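Local coordinates for nicotinate-nucleotide pyrophosphorylase (PDB 2I14), which probably forms nicotinate mononucleotide from nicotinate and phosphoribosyl pyrophosphate, a step of NAD(+) biosynthesis coupled to ATP hydrolysis, at residues 47-53 with 90-95; 56-60 with 391-395; 83-87 with 383-387; 329-335 with 355-361. Residue numbers count along the deposited sequence, not the author numbering.

Interaction 1 of 4, residues 47-53 with 90-95; sequences DVTTTSL and PYEPVL
Residues 47-50 are extended, continuing strand 43-49, and the chain bends at Thr-51 (phi/psi -96/-5). Residues 90-95 run antiparallel beside them as an irregular connection, with CA atoms 5.0 Å apart for Thr-51 and Pro-90 and 4.9 Å for Thr-49 and Pro-93. Pro-90 (psi 153) lays its ring against the turn, with CD 4.0 Å from Leu-53 CD1. Tyr-91 has positive phi (70/-4), so the chain kinks here; its N gives Thr-50 O a straight 2.9 Å hydrogen bond, and its ring (chi1 m) folds back until OH lies 3.6 Å from Thr-51 CB. Glu-92 points away, leaving its carbonyl C 3.7 Å from Thr-49 CG2. Pro-93, which has no NH to donate, instead places its CA 3.2 Å from Val-48 O as a CA-H...O contact. That same Val-48 O accepts the NH of Val-94 at 2.9 Å, while Val-94 CG2 packs 3.8 Å from Val-48 CG1 (chi1 t). At Leu-95, O takes a weak bond from Val-48 N (3.0 Å), and CD2 reaches Val-48 CG2 at 3.9 Å. Two good backbone bonds and one weak one thus guide the loop into strand 95-98. In the N-terminal domain's sheet, strand 43-49 lies between strands 95-98 and 307-313; Phe-88 of strand 87-88 touches Thr-50, Leu-53 and Val-94, and Lys-252 of the second subunit packs on Tyr-91.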
loop_
_atom_site.group_PDB
_atom_site.type_symbol
_atom_site.label_atom_id
_atom_site.label_comp_id
_atom_site.label_asym_id
_atom_site.label_seq_id
_atom_site.Cartn_x
_atom_site.Cartn_y
_atom_site.Cartn_z
ATOM N N ASP A 47 22.114 -33.260 -11.454
ATOM C CA ASP A 47 22.362 -32.234 -10.454
ATOM C C ASP A 47 21.127 -32.022 -9.591
ATOM O O ASP A 47 19.991 -32.215 -10.043
ATOM C CB ASP A 47 22.671 -30.908 -11.157
ATOM C CG ASP A 47 24.108 -30.456 -10.976
ATOM O OD1 ASP A 47 24.930 -31.283 -10.518
ATOM O OD2 ASP A 47 24.413 -29.277 -11.306
ATOM N N VAL A 48 21.349 -31.624 -8.345
ATOM C CA VAL A 48 20.251 -31.320 -7.444
ATOM C C VAL A 48 20.447 -29.881 -6.975
ATOM O O VAL A 48 21.461 -29.553 -6.349
ATOM C CB VAL A 48 20.222 -32.259 -6.245
ATOM C CG1 VAL A 48 19.189 -31.781 -5.261
ATOM C CG2 VAL A 48 19.861 -33.652 -6.699
ATOM N N THR A 49 19.492 -29.019 -7.315
ATOM C CA THR A 49 19.550 -27.597 -6.936
ATOM C C THR A 49 18.151 -27.017 -6.710
ATOM O O THR A 49 17.156 -27.732 -6.695
ATOM C CB THR A 49 20.179 -26.743 -8.053
ATOM O OG1 THR A 49 19.310 -26.788 -9.189
ATOM C CG2 THR A 49 21.545 -27.278 -8.469
ATOM N N THR A 50 18.095 -25.711 -6.516
ATOM C CA THR A 50 16.828 -24.997 -6.367
ATOM C C THR A 50 17.108 -23.697 -7.051
ATOM O O THR A 50 18.246 -23.218 -7.046
ATOM C CB THR A 50 16.432 -24.617 -4.911
ATOM O OG1 THR A 50 17.445 -23.792 -4.328
ATOM C CG2 THR A 50 16.255 -25.824 -4.075
ATOM N N THR A 51 16.069 -23.119 -7.633
ATOM C CA THR A 51 16.215 -21.846 -8.321
ATOM C C THR A 51 15.804 -20.762 -7.350
ATOM O O THR A 51 15.924 -19.576 -7.637
ATOM C CB THR A 51 15.316 -21.778 -9.566
ATOM O OG1 THR A 51 13.971 -22.087 -9.190
ATOM C CG2 THR A 51 15.791 -22.768 -10.623
ATOM N N SER A 52 15.330 -21.190 -6.186
ATOM C CA SER A 52 14.901 -20.261 -5.154
ATOM C C SER A 52 14.791 -20.972 -3.821
ATOM O O SER A 52 14.732 -22.192 -3.755
ATOM C CB SER A 52 13.524 -19.720 -5.499
ATOM O OG SER A 52 12.579 -20.777 -5.387
ATOM N N LEU A 53 14.745 -20.191 -2.759
ATOM C CA LEU A 53 14.582 -20.721 -1.417
ATOM C C LEU A 53 13.265 -20.127 -0.944
ATOM O O LEU A 53 12.815 -19.111 -1.453
ATOM C CB LEU A 53 15.731 -20.256 -0.510
ATOM C CG LEU A 53 17.092 -20.858 -0.867
ATOM C CD1 LEU A 53 18.204 -20.004 -0.288
ATOM C CD2 LEU A 53 17.150 -22.295 -0.364
ATOM N N PRO A 90 20.922 -20.861 -4.160
ATOM C CA PRO A 90 20.271 -21.315 -5.390
ATOM C C PRO A 90 21.311 -21.535 -6.482
ATOM O O PRO A 90 22.370 -20.923 -6.469
ATOM C CB PRO A 90 19.328 -20.165 -5.712
ATOM C CG PRO A 90 18.970 -19.639 -4.349
ATOM C CD PRO A 90 20.302 -19.619 -3.658
ATOM N N TYR A 91 21.005 -22.420 -7.415
ATOM C CA TYR A 91 21.889 -22.729 -8.541
ATOM C C TYR A 91 23.161 -23.474 -8.198
ATOM O O TYR A 91 23.918 -23.854 -9.082
ATOM C CB TYR A 91 22.210 -21.457 -9.332
ATOM C CG TYR A 91 20.960 -20.861 -9.937
ATOM C CD1 TYR A 91 20.090 -20.082 -9.167
ATOM C CD2 TYR A 91 20.595 -21.161 -11.244
ATOM C CE1 TYR A 91 18.878 -19.622 -9.683
ATOM C CE2 TYR A 91 19.384 -20.709 -11.778
ATOM C CZ TYR A 91 18.525 -19.942 -10.991
ATOM O OH TYR A 91 17.307 -19.538 -11.497
ATOM N N GLU A 92 23.379 -23.701 -6.911
ATOM C CA GLU A 92 24.541 -24.452 -6.471
ATOM C C GLU A 92 24.131 -25.901 -6.198
ATOM O O GLU A 92 23.290 -26.166 -5.328
ATOM C CB GLU A 92 25.107 -23.865 -5.183
ATOM C CG GLU A 92 25.494 -22.425 -5.268
ATOM C CD GLU A 92 25.876 -21.876 -3.911
ATOM O OE1 GLU A 92 25.628 -22.587 -2.903
ATOM O OE2 GLU A 92 26.412 -20.735 -3.859
ATOM N N PRO A 93 24.708 -26.854 -6.944
ATOM C CA PRO A 93 24.377 -28.265 -6.736
ATOM C C PRO A 93 24.759 -28.695 -5.323
ATOM O O PRO A 93 25.889 -28.519 -4.889
ATOM C CB PRO A 93 25.210 -28.977 -7.799
ATOM C CG PRO A 93 26.369 -28.051 -7.999
ATOM C CD PRO A 93 25.699 -26.705 -8.020
ATOM N N VAL A 94 23.807 -29.250 -4.598
ATOM C CA VAL A 94 24.083 -29.684 -3.251
ATOM C C VAL A 94 24.368 -31.180 -3.244
ATOM O O VAL A 94 24.839 -31.727 -2.244
ATOM C CB VAL A 94 22.891 -29.383 -2.337
ATOM C CG1 VAL A 94 22.661 -27.884 -2.259
ATOM C CG2 VAL A 94 21.655 -30.097 -2.852
ATOM N N LEU A 95 24.084 -31.836 -4.369
ATOM C CA LEU A 95 24.307 -33.279 -4.515
ATOM C C LEU A 95 24.203 -33.692 -5.985
ATOM O O LEU A 95 23.306 -33.238 -6.700
ATOM C CB LEU A 95 23.288 -34.051 -3.670
ATOM C CG LEU A 95 23.255 -35.576 -3.812
ATOM C CD1 LEU A 95 22.547 -36.197 -2.611
ATOM C CD2 LEU A 95 22.554 -35.956 -5.112
#

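Interaction 2 of 4, residues 56-60 with 391-395; sequences NWRWG and FNLEI
A loop-to-tail contact at the surface, made by apolar packing on one tryptophan ring, joins residues 56-60, which lead into strand 60-61, to residues 391-395, the C-terminal end of the chain. The backbones stay well apart, with CA atoms 8.3 Å apart for Trp-59 and Leu-393 and 8.7 Å for Arg-58 and Glu-394, and no hydrogen bond links them. Trp-59 (phi/psi -136/169, chi1 p, chi2 71°) spans the gap with its six-membered ring. Leu-393 (chi1 m, chi2 t) lies over one face of that ring as a CH-pi contact, its CB 3.7 Å from the centroid and 18° off the normal. The tail gets there through a Schellman motif: Asn-392, the C-prime residue with positive phi (56/52), ends helix 377-390, and the chain then continues extended from Leu-393. Ile-395, the last residue, brings CD1 to 3.4 Å from Trp-59 CH2. Glu-394 points its CA-CB bond away, yet its carboxylate curls back, OE2 lying 3.6 Å from Trp-59 CZ3 and OE1 4.3 Å from Arg-58 CG. Ile-130 of helix 108-131 touches both Trp-59 and Leu-393, and Trp-57 makes a cation-pi contact with Arg-127 of the same helix.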
loop_
_atom_site.group_PDB
_atom_site.type_symbol
_atom_site.label_atom_id
_atom_site.label_comp_id
_atom_site.label_asym_id
_atom_site.label_seq_id
_atom_site.Cartn_x
_atom_site.Cartn_y
_atom_site.Cartn_z
ATOM N N ASN A 56 12.031 -16.359 -0.671
ATOM C CA ASN A 56 13.135 -15.698 -1.327
ATOM C C ASN A 56 14.238 -15.368 -0.346
ATOM O O ASN A 56 14.815 -14.281 -0.372
ATOM C CB ASN A 56 12.644 -14.449 -2.034
ATOM C CG ASN A 56 12.134 -14.759 -3.412
ATOM O OD1 ASN A 56 11.186 -14.149 -3.888
ATOM N ND2 ASN A 56 12.770 -15.722 -4.071
ATOM N N TRP A 57 14.518 -16.323 0.530
ATOM C CA TRP A 57 15.575 -16.172 1.512
ATOM C C TRP A 57 16.887 -16.240 0.742
ATOM O O TRP A 57 16.932 -16.769 -0.371
ATOM C CB TRP A 57 15.501 -17.294 2.545
ATOM C CG TRP A 57 14.366 -17.151 3.517
ATOM C CD1 TRP A 57 13.796 -15.988 3.945
ATOM C CD2 TRP A 57 13.753 -18.199 4.276
ATOM N NE1 TRP A 57 12.875 -16.242 4.932
ATOM C CE2 TRP A 57 12.828 -17.592 5.156
ATOM C CE3 TRP A 57 13.899 -19.596 4.299
ATOM C CZ2 TRP A 57 12.056 -18.322 6.048
ATOM C CZ3 TRP A 57 13.130 -20.330 5.193
ATOM C CH2 TRP A 57 12.218 -19.687 6.056
ATOM N N ARG A 58 17.943 -15.697 1.327
ATOM C CA ARG A 58 19.242 -15.686 0.675
ATOM C C ARG A 58 20.012 -17.008 0.776
ATOM O O ARG A 58 20.714 -17.386 -0.154
ATOM C CB ARG A 58 20.105 -14.563 1.254
ATOM C CG ARG A 58 19.586 -13.142 1.048
ATOM C CD ARG A 58 19.705 -12.670 -0.392
ATOM N NE ARG A 58 19.676 -11.207 -0.470
ATOM C CZ ARG A 58 19.522 -10.508 -1.597
ATOM N NH1 ARG A 58 19.374 -11.134 -2.765
ATOM N NH2 ARG A 58 19.522 -9.176 -1.556
ATOM N N TRP A 59 19.886 -17.702 1.904
ATOM C CA TRP A 59 20.589 -18.960 2.109
ATOM C C TRP A 59 19.676 -19.992 2.733
ATOM O O TRP A 59 18.609 -19.668 3.226
ATOM C CB TRP A 59 21.760 -18.747 3.068
ATOM C CG TRP A 59 21.327 -18.784 4.523
ATOM C CD1 TRP A 59 20.916 -19.893 5.264
ATOM C CD2 TRP A 59 21.146 -17.665 5.363
ATOM N NE1 TRP A 59 20.479 -19.501 6.510
ATOM C CE2 TRP A 59 20.612 -18.142 6.599
ATOM C CE3 TRP A 59 21.376 -16.303 5.202
ATOM C CZ2 TRP A 59 20.311 -17.296 7.652
ATOM C CZ3 TRP A 59 21.079 -15.457 6.249
ATOM C CH2 TRP A 59 20.549 -15.954 7.464
ATOM N N GLY A 60 20.145 -21.231 2.764
ATOM C CA GLY A 60 19.397 -22.315 3.380
ATOM C C GLY A 60 20.374 -23.287 4.029
ATOM O O GLY A 60 21.586 -23.200 3.792
ATOM N N PHE A 391 30.399 -16.911 8.841
ATOM C CA PHE A 391 29.898 -16.236 7.647
ATOM C C PHE A 391 29.027 -15.026 7.951
ATOM O O PHE A 391 28.637 -14.287 7.050
ATOM C CB PHE A 391 29.106 -17.224 6.797
ATOM C CG PHE A 391 29.897 -18.404 6.365
ATOM C CD1 PHE A 391 29.262 -19.556 5.942
ATOM C CD2 PHE A 391 31.288 -18.360 6.365
ATOM C CE1 PHE A 391 29.992 -20.653 5.524
ATOM C CE2 PHE A 391 32.028 -19.449 5.949
ATOM C CZ PHE A 391 31.374 -20.603 5.527
ATOM N N ASN A 392 28.705 -14.838 9.221
ATOM C CA ASN A 392 27.886 -13.712 9.632
ATOM C C ASN A 392 26.540 -13.667 8.888
ATOM O O ASN A 392 26.173 -12.634 8.318
ATOM C CB ASN A 392 28.671 -12.422 9.402
ATOM C CG ASN A 392 28.106 -11.246 10.175
ATOM O OD1 ASN A 392 28.552 -10.113 9.998
ATOM N ND2 ASN A 392 27.124 -11.506 11.041
ATOM N N LEU A 393 25.811 -14.790 8.904
ATOM C CA LEU A 393 24.508 -14.909 8.239
ATOM C C LEU A 393 23.503 -13.907 8.801
ATOM O O LEU A 393 23.444 -13.680 10.012
ATOM C CB LEU A 393 23.961 -16.328 8.391
ATOM C CG LEU A 393 24.869 -17.429 7.850
ATOM C CD1 LEU A 393 24.181 -18.788 7.970
ATOM C CD2 LEU A 393 25.217 -17.118 6.408
ATOM N N GLU A 394 22.707 -13.325 7.908
ATOM C CA GLU A 394 21.730 -12.309 8.281
ATOM C C GLU A 394 20.275 -12.714 8.047
ATOM O O GLU A 394 19.935 -13.272 7.003
ATOM C CB GLU A 394 22.038 -11.009 7.514
ATOM C CG GLU A 394 23.133 -11.135 6.396
ATOM C CD GLU A 394 22.755 -12.039 5.186
ATOM O OE1 GLU A 394 21.785 -11.707 4.466
ATOM O OE2 GLU A 394 23.436 -13.072 4.946
ATOM N N ILE A 395 19.417 -12.419 9.025
ATOM C CA ILE A 395 17.994 -12.729 8.919
ATOM C C ILE A 395 17.211 -11.513 8.443
ATOM O O ILE A 395 17.388 -11.057 7.316
ATOM C CB ILE A 395 17.422 -13.219 10.268
ATOM C CG1 ILE A 395 16.808 -14.602 10.075
ATOM C CG2 ILE A 395 16.352 -12.280 10.777
ATOM C CD1 ILE A 395 17.753 -15.584 9.399
#

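Interaction 3 of 4, residues 83-87 with 383-387; sequences PEGTI and YVLEQ
A type II beta turn from Pro-83 to Thr-86, in the connection between strands 77-81 and 87-88, lies against the middle of helix 377-390, at residues 383-387. Glu-84 (-49/136) and Gly-85 (98/-8) fill the turn's central positions, and Thr-86 N closes it on Pro-83 O at 3.0 Å. The closest backbone approach is Gly-85 to Val-384, 5.5 Å between CA atoms; Ile-87 CA and Gln-387 CA follow at 7.3 Å. Steric fit explains the glycine: its positive phi would press a CB on the preceding carbonyl, and that CB would also crowd Tyr-383 CD2 and Val-384 CG2. Packing comes next. Tyr-383 (chi1 t) directs its ring into the turn, CE2 lying 4.0 Å from Pro-83 CG and 3.7 Å from Gly-85 C, with Glu-84 O near the ring plane, 3.4 Å from CD2. Val-384 (chi1 t) sets CG2 3.5 Å from Gly-85 O, and Gln-387 (chi1 m) lays its side-chain amide beside Thr-86 and Ile-87. Among the polar links, buried Glu-84 points away from the helix, to a salt bridge with Arg-155 and hydrogen bonds from the backbone NH groups of Gly-64 and Glu-66. The others form a chain: Arg-332 NH2 hydrogen-bonds with Tyr-383 OH, Tyr-383 OH donates to Thr-86 OG1 at 3.0 Å, and Thr-86 OG1 in turn donates to Pro-83 O at 2.5 Å.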
loop_
_atom_site.group_PDB
_atom_site.type_symbol
_atom_site.label_atom_id
_atom_site.label_comp_id
_atom_site.label_asym_id
_atom_site.label_seq_id
_atom_site.Cartn_x
_atom_site.Cartn_y
_atom_site.Cartn_z
ATOM N N PRO A 83 28.766 -31.598 2.616
ATOM C CA PRO A 83 28.545 -32.180 3.944
ATOM C C PRO A 83 27.217 -31.715 4.540
ATOM O O PRO A 83 26.880 -30.530 4.501
ATOM C CB PRO A 83 29.759 -31.699 4.740
ATOM C CG PRO A 83 30.172 -30.425 4.023
ATOM C CD PRO A 83 29.999 -30.793 2.575
ATOM N N GLU A 84 26.453 -32.651 5.082
ATOM C CA GLU A 84 25.172 -32.292 5.663
ATOM C C GLU A 84 25.366 -31.103 6.603
ATOM O O GLU A 84 26.333 -31.053 7.360
ATOM C CB GLU A 84 24.568 -33.492 6.395
ATOM C CG GLU A 84 23.140 -33.289 6.869
ATOM C CD GLU A 84 22.365 -34.603 7.002
ATOM O OE1 GLU A 84 21.231 -34.593 7.547
ATOM O OE2 GLU A 84 22.883 -35.650 6.551
ATOM N N GLY A 85 24.461 -30.130 6.514
ATOM C CA GLY A 85 24.547 -28.956 7.357
ATOM C C GLY A 85 25.196 -27.770 6.674
ATOM O O GLY A 85 25.202 -26.671 7.214
ATOM N N THR A 86 25.748 -27.980 5.488
ATOM C CA THR A 86 26.377 -26.889 4.754
ATOM C C THR A 86 25.376 -25.793 4.368
ATOM O O THR A 86 24.225 -26.062 4.006
ATOM C CB THR A 86 27.041 -27.392 3.446
ATOM O OG1 THR A 86 28.014 -28.389 3.754
ATOM C CG2 THR A 86 27.717 -26.248 2.702
ATOM N N ILE A 87 25.822 -24.548 4.447
ATOM C CA ILE A 87 24.975 -23.439 4.069
ATOM C C ILE A 87 25.080 -23.441 2.562
ATOM O O ILE A 87 26.176 -23.570 2.027
ATOM C CB ILE A 87 25.535 -22.121 4.609
ATOM C CG1 ILE A 87 25.569 -22.176 6.145
ATOM C CG2 ILE A 87 24.727 -20.942 4.077
ATOM C CD1 ILE A 87 24.230 -22.463 6.808
ATOM N N TYR A 383 28.509 -27.711 13.241
ATOM C CA TYR A 383 28.903 -27.192 11.928
ATOM C C TYR A 383 28.029 -26.061 11.380
ATOM O O TYR A 383 28.522 -25.142 10.730
ATOM C CB TYR A 383 28.913 -28.346 10.930
ATOM C CG TYR A 383 29.166 -27.963 9.508
ATOM C CD1 TYR A 383 30.146 -27.056 9.188
ATOM C CD2 TYR A 383 28.483 -28.594 8.469
ATOM C CE1 TYR A 383 30.463 -26.784 7.864
ATOM C CE2 TYR A 383 28.789 -28.334 7.138
ATOM C CZ TYR A 383 29.786 -27.428 6.839
ATOM O OH TYR A 383 30.128 -27.194 5.523
ATOM N N VAL A 384 26.730 -26.140 11.634
ATOM C CA VAL A 384 25.818 -25.124 11.151
ATOM C C VAL A 384 26.067 -23.812 11.876
ATOM O O VAL A 384 26.338 -22.781 11.249
ATOM C CB VAL A 384 24.338 -25.564 11.354
ATOM C CG1 VAL A 384 23.385 -24.455 10.913
ATOM C CG2 VAL A 384 24.065 -26.840 10.568
ATOM N N LEU A 385 25.982 -23.864 13.201
ATOM C CA LEU A 385 26.173 -22.680 14.026
ATOM C C LEU A 385 27.525 -21.997 13.808
ATOM O O LEU A 385 27.614 -20.766 13.887
ATOM C CB LEU A 385 25.995 -23.052 15.496
ATOM C CG LEU A 385 24.595 -23.542 15.869
ATOM C CD1 LEU A 385 24.645 -24.345 17.143
ATOM C CD2 LEU A 385 23.663 -22.363 16.029
ATOM N N GLU A 386 28.573 -22.784 13.538
ATOM C CA GLU A 386 29.910 -22.224 13.299
ATOM C C GLU A 386 29.865 -21.409 12.009
ATOM O O GLU A 386 30.392 -20.291 11.952
ATOM C CB GLU A 386 30.984 -23.332 13.179
ATOM C CG GLU A 386 31.520 -23.947 14.508
ATOM C CD GLU A 386 32.592 -25.040 14.273
ATOM O OE1 GLU A 386 32.801 -25.903 15.161
ATOM O OE2 GLU A 386 33.230 -25.034 13.191
ATOM N N GLN A 387 29.228 -21.972 10.979
ATOM C CA GLN A 387 29.091 -21.297 9.685
ATOM C C GLN A 387 28.289 -20.013 9.875
ATOM O O GLN A 387 28.688 -18.941 9.406
ATOM C CB GLN A 387 28.371 -22.195 8.681
ATOM C CG GLN A 387 29.212 -23.299 8.083
ATOM C CD GLN A 387 28.359 -24.321 7.348
ATOM O OE1 GLN A 387 27.629 -25.101 7.969
ATOM N NE2 GLN A 387 28.436 -24.314 6.016
#

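Interaction 4 of 4, residues 329-335 with 355-361; sequences QVYRCEN and AKVEPLL. With ZN (zinc ion), chain G.
The apolar centre lies on the face that carries Tyr-331, Cys-333, Val-357 and Pro-359. Tyr-331 (chi1 m) brings CE2 to 3.3 Å from Pro-359 CG and CB to 4.0 Å from Val-357 CG2, while Cys-333 CB lies 3.6 Å from Val-357 CG1. Separately, Val-330 CG2 meets Leu-360 CB at 3.3 Å, beside Arg-332. The strands run antiparallel at 145°, axes 4.4 Å apart, with Tyr-331 opposite Pro-359 as a non-hydrogen-bonded pair. Arg-332 and Glu-358 form the hydrogen-bonded pair: Arg-332 N to Glu-358 O 3.2 Å, Glu-358 N to Arg-332 O 3.0 Å. Leu-360 N reaches Val-330 O only weakly (3.1 Å). Farther out, Glu-334 OE2 and Lys-356 NZ make a salt bridge (3.2 Å), and Arg-332 NH2 hydrogen-bonds with Tyr-383 OH. Cys-333 SG binds zinc at 2.4 Å; with His-337, Cys-350 and Cys-353 completing this probably structural site, the metal ties the end of strand 328-333 to the connection running through strand 338-342 to strand 357-365.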
loop_
_atom_site.group_PDB
_atom_site.type_symbol
_atom_site.label_atom_id
_atom_site.label_comp_id
_atom_site.label_asym_id
_atom_site.label_seq_id
_atom_site.Cartn_x
_atom_site.Cartn_y
_atom_site.Cartn_z
ATOM N N GLN A 329 31.650 -27.793 -9.756
ATOM C CA GLN A 329 32.032 -27.771 -8.351
ATOM C C GLN A 329 31.791 -26.389 -7.770
ATOM O O GLN A 329 31.793 -25.396 -8.492
ATOM C CB GLN A 329 33.516 -28.127 -8.190
ATOM C CG GLN A 329 33.773 -29.471 -7.506
ATOM C CD GLN A 329 33.473 -29.438 -6.024
ATOM O OE1 GLN A 329 32.400 -29.023 -5.605
ATOM N NE2 GLN A 329 34.419 -29.887 -5.227
ATOM N N VAL A 330 31.581 -26.342 -6.459
ATOM C CA VAL A 330 31.347 -25.096 -5.746
ATOM C C VAL A 330 32.473 -24.869 -4.748
ATOM O O VAL A 330 32.679 -25.672 -3.842
ATOM C CB VAL A 330 30.003 -25.127 -4.973
ATOM C CG1 VAL A 330 28.843 -25.237 -5.933
ATOM C CG2 VAL A 330 29.970 -26.296 -4.041
ATOM N N TYR A 331 33.207 -23.775 -4.920
ATOM C CA TYR A 331 34.314 -23.453 -4.021
ATOM C C TYR A 331 33.915 -22.401 -3.000
ATOM O O TYR A 331 33.355 -21.367 -3.341
ATOM C CB TYR A 331 35.551 -22.995 -4.810
ATOM C CG TYR A 331 36.122 -24.097 -5.677
ATOM C CD1 TYR A 331 35.543 -24.413 -6.905
ATOM C CD2 TYR A 331 37.186 -24.880 -5.233
ATOM C CE1 TYR A 331 36.001 -25.481 -7.673
ATOM C CE2 TYR A 331 37.654 -25.954 -5.996
ATOM C CZ TYR A 331 37.055 -26.247 -7.216
ATOM O OH TYR A 331 37.509 -27.300 -7.984
ATOM N N ARG A 332 34.203 -22.689 -1.737
ATOM C CA ARG A 332 33.862 -21.804 -0.645
ATOM C C ARG A 332 35.120 -21.353 0.067
ATOM O O ARG A 332 35.997 -22.160 0.354
ATOM C CB ARG A 332 32.975 -22.543 0.349
ATOM C CG ARG A 332 32.229 -21.621 1.262
ATOM C CD ARG A 332 32.116 -22.141 2.678
ATOM N NE ARG A 332 31.865 -23.574 2.762
ATOM C CZ ARG A 332 31.254 -24.160 3.788
ATOM N NH1 ARG A 332 30.817 -23.433 4.807
ATOM N NH2 ARG A 332 31.111 -25.477 3.815
ATOM N N CYS A 333 35.221 -20.064 0.354
ATOM C CA CYS A 333 36.388 -19.583 1.062
ATOM C C CYS A 333 35.967 -19.505 2.521
ATOM O O CYS A 333 34.806 -19.712 2.838
ATOM C CB CYS A 333 36.804 -18.205 0.560
ATOM S SG CYS A 333 35.936 -16.878 1.368
ATOM N N GLU A 334 36.906 -19.213 3.409
ATOM C CA GLU A 334 36.598 -19.121 4.829
ATOM C C GLU A 334 35.745 -17.904 5.144
ATOM O O GLU A 334 35.307 -17.730 6.273
ATOM C CB GLU A 334 37.882 -19.033 5.645
ATOM C CG GLU A 334 38.824 -20.196 5.461
ATOM C CD GLU A 334 40.280 -19.760 5.530
ATOM O OE1 GLU A 334 40.673 -19.106 6.527
ATOM O OE2 GLU A 334 41.031 -20.074 4.579
ATOM N N ASN A 335 35.527 -17.047 4.155
ATOM C CA ASN A 335 34.721 -15.854 4.371
ATOM C C ASN A 335 33.328 -15.991 3.783
ATOM O O ASN A 335 32.672 -15.000 3.467
ATOM C CB ASN A 335 35.429 -14.630 3.797
ATOM C CG ASN A 335 36.732 -14.348 4.502
ATOM O OD1 ASN A 335 36.774 -14.229 5.728
ATOM N ND2 ASN A 335 37.810 -14.246 3.735
ATOM N N ALA A 355 41.606 -15.496 -0.669
ATOM C CA ALA A 355 41.716 -16.416 0.450
ATOM C C ALA A 355 41.706 -17.819 -0.123
ATOM O O ALA A 355 41.407 -18.010 -1.302
ATOM C CB ALA A 355 40.550 -16.228 1.410
ATOM N N LYS A 356 42.037 -18.796 0.710
ATOM C CA LYS A 356 42.072 -20.184 0.279
ATOM C C LYS A 356 40.644 -20.710 0.188
ATOM O O LYS A 356 39.844 -20.513 1.102
ATOM C CB LYS A 356 42.883 -21.021 1.272
ATOM C CG LYS A 356 44.258 -20.440 1.613
ATOM C CD LYS A 356 44.291 -19.758 2.990
ATOM C CE LYS A 356 43.387 -18.522 3.069
ATOM N NZ LYS A 356 43.380 -17.881 4.421
ATOM N N VAL A 357 40.328 -21.369 -0.920
ATOM C CA VAL A 357 38.992 -21.906 -1.130
ATOM C C VAL A 357 39.029 -23.420 -1.246
ATOM O O VAL A 357 39.916 -23.970 -1.878
ATOM C CB VAL A 357 38.351 -21.315 -2.407
ATOM C CG1 VAL A 357 38.289 -19.795 -2.294
ATOM C CG2 VAL A 357 39.137 -21.736 -3.642
ATOM N N GLU A 358 38.057 -24.093 -0.643
ATOM C CA GLU A 358 38.013 -25.548 -0.677
ATOM C C GLU A 358 36.734 -26.073 -1.328
ATOM O O GLU A 358 35.655 -25.524 -1.126
ATOM C CB GLU A 358 38.125 -26.097 0.746
ATOM C CG GLU A 358 38.869 -27.434 0.885
ATOM C CD GLU A 358 40.393 -27.316 0.706
ATOM O OE1 GLU A 358 40.897 -27.496 -0.429
ATOM O OE2 GLU A 358 41.093 -27.039 1.707
ATOM N N PRO A 359 36.849 -27.154 -2.118
ATOM C CA PRO A 359 35.744 -27.810 -2.828
ATOM C C PRO A 359 34.682 -28.323 -1.866
ATOM O O PRO A 359 35.010 -28.756 -0.761
ATOM C CB PRO A 359 36.441 -28.959 -3.550
ATOM C CG PRO A 359 37.789 -28.425 -3.805
ATOM C CD PRO A 359 38.125 -27.788 -2.482
ATOM N N LEU A 360 33.420 -28.294 -2.286
ATOM C CA LEU A 360 32.343 -28.765 -1.428
ATOM C C LEU A 360 31.762 -30.108 -1.864
ATOM O O LEU A 360 31.409 -30.932 -1.019
ATOM C CB LEU A 360 31.243 -27.702 -1.332
ATOM C CG LEU A 360 31.617 -26.410 -0.604
ATOM C CD1 LEU A 360 30.498 -25.401 -0.706
ATOM C CD2 LEU A 360 31.906 -26.726 0.836
ATOM N N LEU A 361 31.654 -30.339 -3.167
ATOM C CA LEU A 361 31.125 -31.618 -3.640
ATOM C C LEU A 361 32.175 -32.706 -3.408
ATOM O O LEU A 361 33.236 -32.704 -4.037
ATOM C CB LEU A 361 30.785 -31.567 -5.136
ATOM C CG LEU A 361 29.502 -30.905 -5.652
ATOM C CD1 LEU A 361 28.302 -31.482 -4.916
ATOM C CD2 LEU A 361 29.573 -29.403 -5.472
HETATM ZN ZN ZN G . 36.555 -14.926 0.138
#

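In the fold
Interactions 1 and 3 are buried, interaction 4 partly so, and interaction 2 lies at the surface. Interactions 1 and 4 belong to the same antiparallel sheet and rest on backbone hydrogen bonds, Pro-93 and Glu-92 packing on Val-330 where they meet; zinc enters only in interaction 4. Interactions 2 and 3 instead use side chains to bring helix 377-390 and its tail onto N-terminal-domain loops, and Ile-87 joins them by touching Trp-59 and Leu-393. Interaction 3 is polar at the tyrosine hydroxyl, interaction 2 apolar around tryptophan. Arg-332 connects interaction 4 to both, hydrogen-bonding with Tyr-383 and packing on Phe-391, while Leu-53 links interaction 1 to residues 58-60.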